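Local coordinates for protein sensor histidine kinase PdtaS (PDB 2YKF) that probably autophosphorylates on histidine when cyclic di-GMP binds its sensor, relaying nutrient deprivation through a two-component system, and is represented here by its GAF and PAS sensor region, at residues P177-V188 / N273-R281; L200-L208 / D254-L262. All coordinates share one frame; numbering follows the deposited sequence.

In the fold
From the N terminus the chain runs through the GAF region and later reaches residues 177-188, which lie on strand 183-186 of the PAS-like region's sheet. Contact 1 brings strand 272-282 back beside them, closing a loop of 84 intervening residues. Contact 2 is nested inside that loop: helix 197-205 and the turn after it meet the hairpin of strands 250-255 and 258-269, with 45 residues between its segments. Both contacts reach the same antiparallel sheet, in which strands 258-269 and 272-282 are neighbours, and their centres lie about 15 Å apart. Ile280 of contact 1 packs by its CD1 on Ala202 and Tyr203 of contact 2, tying the sheet to the helix across it. Both contacts also reach the second subunit.

Contact 1 of 2, residues P177-V188 / N273-R281; sequences PRAGDGFIRLDV and NVGAAILIR
Asp181 and Arg281 form a long salt bridge that probably acts through charge, without a directed N-H: Asp181 OD2 lies 3.9 Å from Arg281 NE, well out of the guanidinium plane. The two flat groups are only 12° from parallel. With CG anti to the backbone N (chi1 -178°), the extended Arg281 chain carries its CD past the carboxylate. Arg178 N donates to Asp181 OD2 at 2.8 Å, from above the carboxylate plane. The same oxygen pairs with Arg178 of the second subunit, so Asp181 OD2 meets both the backbone beside its own 3-10 turn and a charge across the subunit interface.

Beyond Gly182, whose O receives Ile280 N, the backbones form an antiparallel ladder. Ile184 and Ile278 exchange two bonds, Ile184 N to Ile278 O at 2.8 Å and Ile278 N to Ile184 O at 2.9 Å; Leu186 and Ala276 repeat the pattern. This places the first and last strands side by side in a sheet of order 2-1-5-4-3, the topology characteristic of a PAS domain.

Side chains alternate between its faces. On one, Phe183 offers its ring edge to Leu279, with Phe183 CD1 3.7 Å from Leu279 CD2, while Tyr148 meets the ring edge-to-face; Leu33 and Leu37 of helix 18-38 pack beside them. Pro177 CB adds a contact to Leu279 CB at 3.7 Å. On the other, Ile184 and Ile278 touch through their CB atoms, and Leu186 CD1 reaches Ile278 CD1 at 3.9 Å.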
loop_
_atom_site.group_PDB
_atom_site.type_symbol
_atom_site.label_atom_id
_atom_site.label_comp_id
_atom_site.label_asym_id
_atom_site.label_seq_id
_atom_site.Cartn_x
_atom_site.Cartn_y
_atom_site.Cartn_z
ATOM N N PRO A 177 -0.015 -7.332 -4.461
ATOM C CA PRO A 177 0.306 -6.994 -3.049
ATOM C C PRO A 177 1.338 -5.873 -2.979
ATOM O O PRO A 177 2.169 -5.797 -3.870
ATOM C CB PRO A 177 0.964 -8.265 -2.513
ATOM C CG PRO A 177 0.759 -9.295 -3.487
ATOM C CD PRO A 177 0.382 -8.695 -4.828
ATOM N N ARG A 178 1.251 -4.995 -1.985
ATOM C CA ARG A 178 2.319 -4.098 -1.650
ATOM C C ARG A 178 3.219 -4.861 -0.691
ATOM O O ARG A 178 2.806 -5.820 -0.061
ATOM C CB ARG A 178 1.774 -2.800 -0.980
ATOM C CG ARG A 178 0.558 -2.135 -1.741
ATOM C CD ARG A 178 0.931 -1.640 -3.173
ATOM N NE ARG A 178 -0.217 -0.910 -3.760
ATOM C CZ ARG A 178 -0.376 0.418 -3.695
ATOM N NH1 ARG A 178 0.540 1.191 -3.090
ATOM N NH2 ARG A 178 -1.450 0.999 -4.250
ATOM N N ALA A 179 4.490 -4.482 -0.632
ATOM C CA ALA A 179 5.407 -5.080 0.351
ATOM C C ALA A 179 4.790 -5.204 1.781
ATOM O O ALA A 179 4.839 -6.274 2.406
ATOM C CB ALA A 179 6.747 -4.250 0.368
ATOM N N GLY A 180 4.168 -4.138 2.285
ATOM C CA GLY A 180 3.586 -4.220 3.622
ATOM C C GLY A 180 2.504 -5.255 3.806
ATOM O O GLY A 180 2.263 -5.721 4.952
ATOM N N ASP A 181 1.800 -5.595 2.714
ATOM C CA ASP A 181 0.774 -6.648 2.778
ATOM C C ASP A 181 1.288 -8.000 3.266
ATOM O O ASP A 181 0.529 -8.788 3.849
ATOM C CB ASP A 181 0.055 -6.812 1.411
ATOM C CG ASP A 181 -0.692 -5.527 0.983
ATOM O OD1 ASP A 181 -1.136 -4.715 1.856
ATOM O OD2 ASP A 181 -0.850 -5.307 -0.235
ATOM N N GLY A 182 2.536 -8.348 2.926
ATOM C CA GLY A 182 3.060 -9.660 3.333
ATOM C C GLY A 182 4.332 -9.904 2.486
ATOM O O GLY A 182 4.303 -9.760 1.263
ATOM N N PHE A 183 5.415 -10.257 3.138
ATOM C CA PHE A 183 6.699 -10.360 2.435
ATOM C C PHE A 183 7.365 -11.632 2.876
ATOM O O PHE A 183 7.421 -11.901 4.114
ATOM C CB PHE A 183 7.612 -9.199 2.840
ATOM C CG PHE A 183 8.996 -9.291 2.234
ATOM C CD1 PHE A 183 9.204 -8.935 0.957
ATOM C CD2 PHE A 183 10.053 -9.848 2.958
ATOM C CE1 PHE A 183 10.520 -9.009 0.372
ATOM C CE2 PHE A 183 11.317 -9.964 2.404
ATOM C CZ PHE A 183 11.553 -9.552 1.110
ATOM N N ILE A 184 7.872 -12.416 1.908
ATOM C CA ILE A 184 8.592 -13.703 2.185
ATOM C C ILE A 184 9.896 -13.709 1.376
ATOM O O ILE A 184 9.878 -13.351 0.193
ATOM C CB ILE A 184 7.762 -14.886 1.682
ATOM C CG1 ILE A 184 6.596 -15.163 2.639
ATOM C CG2 ILE A 184 8.589 -16.210 1.591
ATOM C CD1 ILE A 184 5.470 -16.042 2.065
ATOM N N ARG A 185 11.023 -14.046 2.011
ATOM C CA ARG A 185 12.267 -14.198 1.278
ATOM C C ARG A 185 12.559 -15.697 1.191
ATOM O O ARG A 185 12.556 -16.386 2.213
ATOM C CB ARG A 185 13.403 -13.426 1.948
ATOM C CG ARG A 185 14.763 -13.587 1.278
ATOM C CD ARG A 185 14.785 -12.959 -0.085
ATOM N NE ARG A 185 15.599 -13.754 -1.003
ATOM C CZ ARG A 185 16.918 -13.654 -1.119
ATOM N NH1 ARG A 185 17.585 -12.768 -0.390
ATOM N NH2 ARG A 185 17.567 -14.419 -1.984
ATOM N N LEU A 186 12.760 -16.195 -0.042
ATOM C CA LEU A 186 13.134 -17.626 -0.222
ATOM C C LEU A 186 14.616 -17.696 -0.589
ATOM O O LEU A 186 15.079 -16.895 -1.349
ATOM C CB LEU A 186 12.375 -18.268 -1.383
ATOM C CG LEU A 186 10.876 -18.408 -1.363
ATOM C CD1 LEU A 186 10.482 -19.430 -2.479
ATOM C CD2 LEU A 186 10.458 -18.905 0.026
ATOM N N ASP A 187 15.336 -18.659 -0.045
ATOM C CA ASP A 187 16.706 -18.875 -0.447
ATOM C C ASP A 187 16.738 -19.726 -1.715
ATOM O O ASP A 187 15.676 -20.137 -2.215
ATOM C CB ASP A 187 17.486 -19.538 0.702
ATOM C CG ASP A 187 17.119 -21.004 0.895
ATOM O OD1 ASP A 187 16.444 -21.627 -0.004
ATOM O OD2 ASP A 187 17.540 -21.535 1.939
ATOM N N VAL A 188 17.952 -20.016 -2.234
ATOM C CA VAL A 188 18.102 -20.777 -3.500
ATOM C C VAL A 188 17.400 -22.113 -3.525
ATOM O O VAL A 188 17.008 -22.565 -4.569
ATOM C CB VAL A 188 19.595 -21.020 -3.931
ATOM C CG1 VAL A 188 20.179 -19.761 -4.529
ATOM C CG2 VAL A 188 20.454 -21.587 -2.736
ATOM N N ASN A 273 20.695 -17.222 -9.903
ATOM C CA ASN A 273 19.594 -17.125 -8.942
ATOM C C ASN A 273 20.092 -17.164 -7.513
ATOM O O ASN A 273 20.858 -18.059 -7.152
ATOM C CB ASN A 273 18.619 -18.291 -9.151
ATOM C CG ASN A 273 17.404 -18.219 -8.215
ATOM O OD1 ASN A 273 17.371 -18.888 -7.178
ATOM N ND2 ASN A 273 16.404 -17.405 -8.588
ATOM N N VAL A 274 19.687 -16.197 -6.708
ATOM C CA VAL A 274 19.970 -16.178 -5.297
ATOM C C VAL A 274 18.637 -16.184 -4.511
ATOM O O VAL A 274 18.496 -15.516 -3.509
ATOM C CB VAL A 274 20.873 -14.982 -4.937
ATOM C CG1 VAL A 274 22.324 -15.146 -5.646
ATOM C CG2 VAL A 274 20.183 -13.613 -5.277
ATOM N N GLY A 275 17.693 -16.997 -4.990
ATOM C CA GLY A 275 16.371 -17.173 -4.430
ATOM C C GLY A 275 15.315 -16.244 -5.048
ATOM O O GLY A 275 15.317 -15.959 -6.277
ATOM N N ALA A 276 14.390 -15.782 -4.189
ATOM C CA ALA A 276 13.206 -15.088 -4.651
ATOM C C ALA A 276 12.531 -14.295 -3.536
ATOM O O ALA A 276 12.705 -14.582 -2.359
ATOM C CB ALA A 276 12.161 -16.072 -5.298
ATOM N N ALA A 277 11.778 -13.271 -3.939
ATOM C CA ALA A 277 10.908 -12.540 -2.979
ATOM C C ALA A 277 9.513 -12.935 -3.404
ATOM O O ALA A 277 9.265 -13.160 -4.599
ATOM C CB ALA A 277 11.119 -10.995 -3.077
ATOM N N ILE A 278 8.619 -13.065 -2.426
ATOM C CA ILE A 278 7.248 -13.302 -2.684
ATOM C C ILE A 278 6.459 -12.299 -1.869
ATOM O O ILE A 278 6.607 -12.203 -0.631
ATOM C CB ILE A 278 6.840 -14.767 -2.332
ATOM C CG1 ILE A 278 7.666 -15.748 -3.221
ATOM C CG2 ILE A 278 5.307 -15.023 -2.503
ATOM C CD1 ILE A 278 7.329 -17.157 -3.008
ATOM N N LEU A 279 5.566 -11.599 -2.546
ATOM C CA LEU A 279 4.643 -10.696 -1.809
ATOM C C LEU A 279 3.289 -11.359 -1.757
ATOM O O LEU A 279 2.889 -12.052 -2.691
ATOM C CB LEU A 279 4.531 -9.364 -2.511
ATOM C CG LEU A 279 5.884 -8.785 -2.961
ATOM C CD1 LEU A 279 5.528 -7.534 -3.752
ATOM C CD2 LEU A 279 6.696 -8.447 -1.762
ATOM N N ILE A 280 2.629 -11.240 -0.622
ATOM C CA ILE A 280 1.318 -11.888 -0.450
ATOM C C ILE A 280 0.336 -10.940 0.181
ATOM O O ILE A 280 0.694 -10.156 1.028
ATOM C CB ILE A 280 1.435 -13.220 0.334
ATOM C CG1 ILE A 280 0.059 -13.910 0.506
ATOM C CG2 ILE A 280 2.113 -13.035 1.678
ATOM C CD1 ILE A 280 0.207 -15.292 1.230
ATOM N N ARG A 281 -0.917 -10.966 -0.293
ATOM C CA ARG A 281 -1.910 -10.106 0.330
ATOM C C ARG A 281 -3.141 -10.978 0.580
ATOM O O ARG A 281 -3.643 -11.573 -0.357
ATOM C CB ARG A 281 -2.326 -8.980 -0.613
ATOM C CG ARG A 281 -3.349 -8.060 0.104
ATOM C CD ARG A 281 -3.933 -6.910 -0.740
ATOM N NE ARG A 281 -4.634 -6.057 0.236
ATOM C CZ ARG A 281 -5.552 -5.116 -0.054
ATOM N NH1 ARG A 281 -5.850 -4.819 -1.334
ATOM N NH2 ARG A 281 -6.093 -4.404 0.959
#

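Contact 2 of 2, residues L200-L208 / D254-L262; sequences LSAYHRMGL and DAGGATVLL
Met206, which reaches across to Ala255 and Val260, also covers one face of the Tyr203 ring: Met206 SD stands 4.2 Å above the ring plane, over its centre, a Met-aromatic contact within residues 200-208. The Tyr203 hydroxyl is hydrogen-bonded to Thr221. The His204 ring has Leu200 O over one face, displaced toward the rim.

Met206 and Val260 meet tip to tip. Met206 bends at its last torsion (chi3 93°), bringing Met206 CE within 3.7 Å of Val260 CG2 and equally near Ala255 CB, while Val260 CG1 lies 3.8 Å from Met206 SD. Arg205 CB rests on Ala258 CB at 4.0 Å, the Arg205 guanidinium being engaged by Asp71 of the second subunit.

Gly207 closes the helix in a Schellman motif, and the facing hairpin bends through a type I' turn from Ala255 to Ala258; the C-terminal end of helix 197-205 thus meets the hairpin turn, within the PAS-like region. There Met206 CA approaches Ala255 O at 3.5 Å, with 151° at the hydrogen. Apart from that weak CA-H...O contact, the union relies on apolar methyl, methylene and sulfur surfaces, so cohesion here probably comes from close packing and exclusion of water rather than from directional bonds.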
loop_
_atom_site.group_PDB
_atom_site.type_symbol
_atom_site.label_atom_id
_atom_site.label_comp_id
_atom_site.label_asym_id
_atom_site.label_seq_id
_atom_site.Cartn_x
_atom_site.Cartn_y
_atom_site.Cartn_z
ATOM N N LEU A 200 2.792 -14.417 7.552
ATOM C CA LEU A 200 2.450 -15.549 8.454
ATOM C C LEU A 200 0.940 -15.500 8.748
ATOM O O LEU A 200 0.274 -16.547 8.845
ATOM C CB LEU A 200 3.162 -15.416 9.802
ATOM C CG LEU A 200 4.335 -16.276 10.293
ATOM C CD1 LEU A 200 5.624 -15.435 10.495
ATOM C CD2 LEU A 200 3.900 -16.934 11.620
ATOM N N SER A 201 0.422 -14.298 8.970
ATOM C CA SER A 201 -1.049 -14.098 9.123
ATOM C C SER A 201 -1.833 -14.692 7.934
ATOM O O SER A 201 -2.713 -15.518 8.129
ATOM C CB SER A 201 -1.380 -12.589 9.333
ATOM O OG SER A 201 -1.010 -12.325 10.676
ATOM N N ALA A 202 -1.437 -14.336 6.722
ATOM C CA ALA A 202 -2.110 -14.848 5.581
ATOM C C ALA A 202 -2.015 -16.375 5.537
ATOM O O ALA A 202 -3.016 -17.052 5.299
ATOM C CB ALA A 202 -1.548 -14.208 4.289
ATOM N N TYR A 203 -0.822 -16.934 5.748
ATOM C CA TYR A 203 -0.709 -18.440 5.737
ATOM C C TYR A 203 -1.552 -19.086 6.837
ATOM O O TYR A 203 -2.068 -20.189 6.631
ATOM C CB TYR A 203 0.767 -18.907 5.857
ATOM C CG TYR A 203 1.402 -19.068 4.475
ATOM C CD1 TYR A 203 1.799 -17.938 3.703
ATOM C CD2 TYR A 203 1.531 -20.321 3.910
ATOM C CE1 TYR A 203 2.319 -18.087 2.400
ATOM C CE2 TYR A 203 2.046 -20.479 2.582
ATOM C CZ TYR A 203 2.440 -19.392 1.860
ATOM O OH TYR A 203 2.938 -19.593 0.588
ATOM N N HIS A 204 -1.685 -18.445 8.005
ATOM C CA HIS A 204 -2.614 -19.000 9.035
ATOM C C HIS A 204 -4.076 -19.006 8.573
ATOM O O HIS A 204 -4.801 -19.999 8.766
ATOM C CB HIS A 204 -2.544 -18.207 10.370
ATOM C CG HIS A 204 -1.263 -18.357 11.080
ATOM N ND1 HIS A 204 -0.780 -17.403 11.946
ATOM C CD2 HIS A 204 -0.338 -19.354 11.052
ATOM C CE1 HIS A 204 0.404 -17.787 12.398
ATOM N NE2 HIS A 204 0.690 -18.974 11.872
ATOM N N ARG A 205 -4.512 -17.929 7.944
ATOM C CA ARG A 205 -5.893 -17.884 7.451
ATOM C C ARG A 205 -6.055 -18.978 6.420
ATOM O O ARG A 205 -7.150 -19.534 6.287
ATOM C CB ARG A 205 -6.207 -16.514 6.783
ATOM C CG ARG A 205 -6.243 -15.311 7.762
ATOM C CD ARG A 205 -7.158 -15.731 9.071
ATOM N NE ARG A 205 -6.273 -15.226 10.014
ATOM C CZ ARG A 205 -5.509 -15.794 10.894
ATOM N NH1 ARG A 205 -5.716 -16.952 11.572
ATOM N NH2 ARG A 205 -4.666 -14.943 11.279
ATOM N N MET A 206 -4.977 -19.236 5.634
ATOM C CA MET A 206 -5.011 -20.283 4.591
ATOM C C MET A 206 -4.997 -21.729 5.160
ATOM O O MET A 206 -5.143 -22.697 4.403
ATOM C CB MET A 206 -3.810 -20.131 3.654
ATOM C CG MET A 206 -3.845 -19.001 2.611
ATOM S SD MET A 206 -2.117 -18.672 2.055
ATOM C CE MET A 206 -2.188 -19.777 0.679
ATOM N N GLY A 207 -4.738 -21.859 6.458
ATOM C CA GLY A 207 -4.736 -23.143 7.158
ATOM C C GLY A 207 -3.384 -23.605 7.664
ATOM O O GLY A 207 -3.266 -24.724 8.093
ATOM N N LEU A 208 -2.329 -22.804 7.543
ATOM C CA LEU A 208 -0.968 -23.240 8.041
ATOM C C LEU A 208 -0.997 -23.290 9.563
ATOM O O LEU A 208 -1.346 -22.303 10.175
ATOM C CB LEU A 208 0.141 -22.276 7.600
ATOM C CG LEU A 208 1.594 -22.706 7.888
ATOM C CD1 LEU A 208 1.918 -23.944 7.078
ATOM C CD2 LEU A 208 2.636 -21.597 7.669
ATOM N N ASP A 254 -7.214 -19.610 -3.930
ATOM C CA ASP A 254 -8.053 -20.015 -2.789
ATOM C C ASP A 254 -7.391 -21.125 -1.987
ATOM O O ASP A 254 -6.914 -22.085 -2.569
ATOM C CB ASP A 254 -9.425 -20.500 -3.295
ATOM C CG ASP A 254 -10.314 -19.354 -3.794
ATOM O OD1 ASP A 254 -9.957 -18.113 -3.747
ATOM O OD2 ASP A 254 -11.397 -19.699 -4.283
ATOM N N ALA A 255 -7.369 -20.972 -0.664
ATOM C CA ALA A 255 -6.821 -21.939 0.232
ATOM C C ALA A 255 -7.547 -21.847 1.547
ATOM O O ALA A 255 -7.520 -20.784 2.229
ATOM C CB ALA A 255 -5.351 -21.663 0.473
ATOM N N GLY A 256 -8.150 -22.950 1.970
ATOM C CA GLY A 256 -8.631 -23.003 3.369
ATOM C C GLY A 256 -9.719 -22.008 3.722
ATOM O O GLY A 256 -9.792 -21.533 4.888
ATOM N N GLY A 257 -10.578 -21.679 2.750
ATOM C CA GLY A 257 -11.594 -20.636 2.980
ATOM C C GLY A 257 -11.091 -19.205 2.709
ATOM O O GLY A 257 -11.895 -18.338 2.540
ATOM N N ALA A 258 -9.754 -18.997 2.665
ATOM C CA ALA A 258 -9.124 -17.686 2.403
ATOM C C ALA A 258 -8.766 -17.540 0.914
ATOM O O ALA A 258 -8.755 -18.523 0.198
ATOM C CB ALA A 258 -7.841 -17.573 3.242
ATOM N N THR A 259 -8.543 -16.318 0.438
ATOM C CA THR A 259 -8.085 -16.062 -0.927
ATOM C C THR A 259 -6.902 -15.134 -0.758
ATOM O O THR A 259 -7.013 -14.099 -0.067
ATOM C CB THR A 259 -9.133 -15.336 -1.782
ATOM O OG1 THR A 259 -10.304 -16.154 -1.848
ATOM C CG2 THR A 259 -8.592 -15.068 -3.283
ATOM N N VAL A 260 -5.751 -15.530 -1.278
ATOM C CA VAL A 260 -4.600 -14.656 -1.234
ATOM C C VAL A 260 -4.160 -14.257 -2.651
ATOM O O VAL A 260 -4.411 -15.003 -3.637
ATOM C CB VAL A 260 -3.441 -15.261 -0.461
ATOM C CG1 VAL A 260 -3.806 -15.447 0.989
ATOM C CG2 VAL A 260 -3.021 -16.635 -1.100
ATOM N N LEU A 261 -3.535 -13.093 -2.773
ATOM C CA LEU A 261 -2.903 -12.715 -4.041
ATOM C C LEU A 261 -1.422 -12.876 -3.798
ATOM O O LEU A 261 -0.929 -12.446 -2.775
ATOM C CB LEU A 261 -3.113 -11.229 -4.414
ATOM C CG LEU A 261 -4.473 -10.737 -4.831
ATOM C CD1 LEU A 261 -4.347 -9.208 -5.150
ATOM C CD2 LEU A 261 -4.846 -11.529 -6.048
ATOM N N LEU A 262 -0.730 -13.486 -4.751
ATOM C CA LEU A 262 0.706 -13.729 -4.615
ATOM C C LEU A 262 1.376 -13.043 -5.758
ATOM O O LEU A 262 0.868 -13.111 -6.900
ATOM C CB LEU A 262 1.033 -15.215 -4.780
ATOM C CG LEU A 262 0.508 -16.152 -3.730
ATOM C CD1 LEU A 262 0.810 -17.585 -4.180
ATOM C CD2 LEU A 262 1.191 -15.866 -2.467
#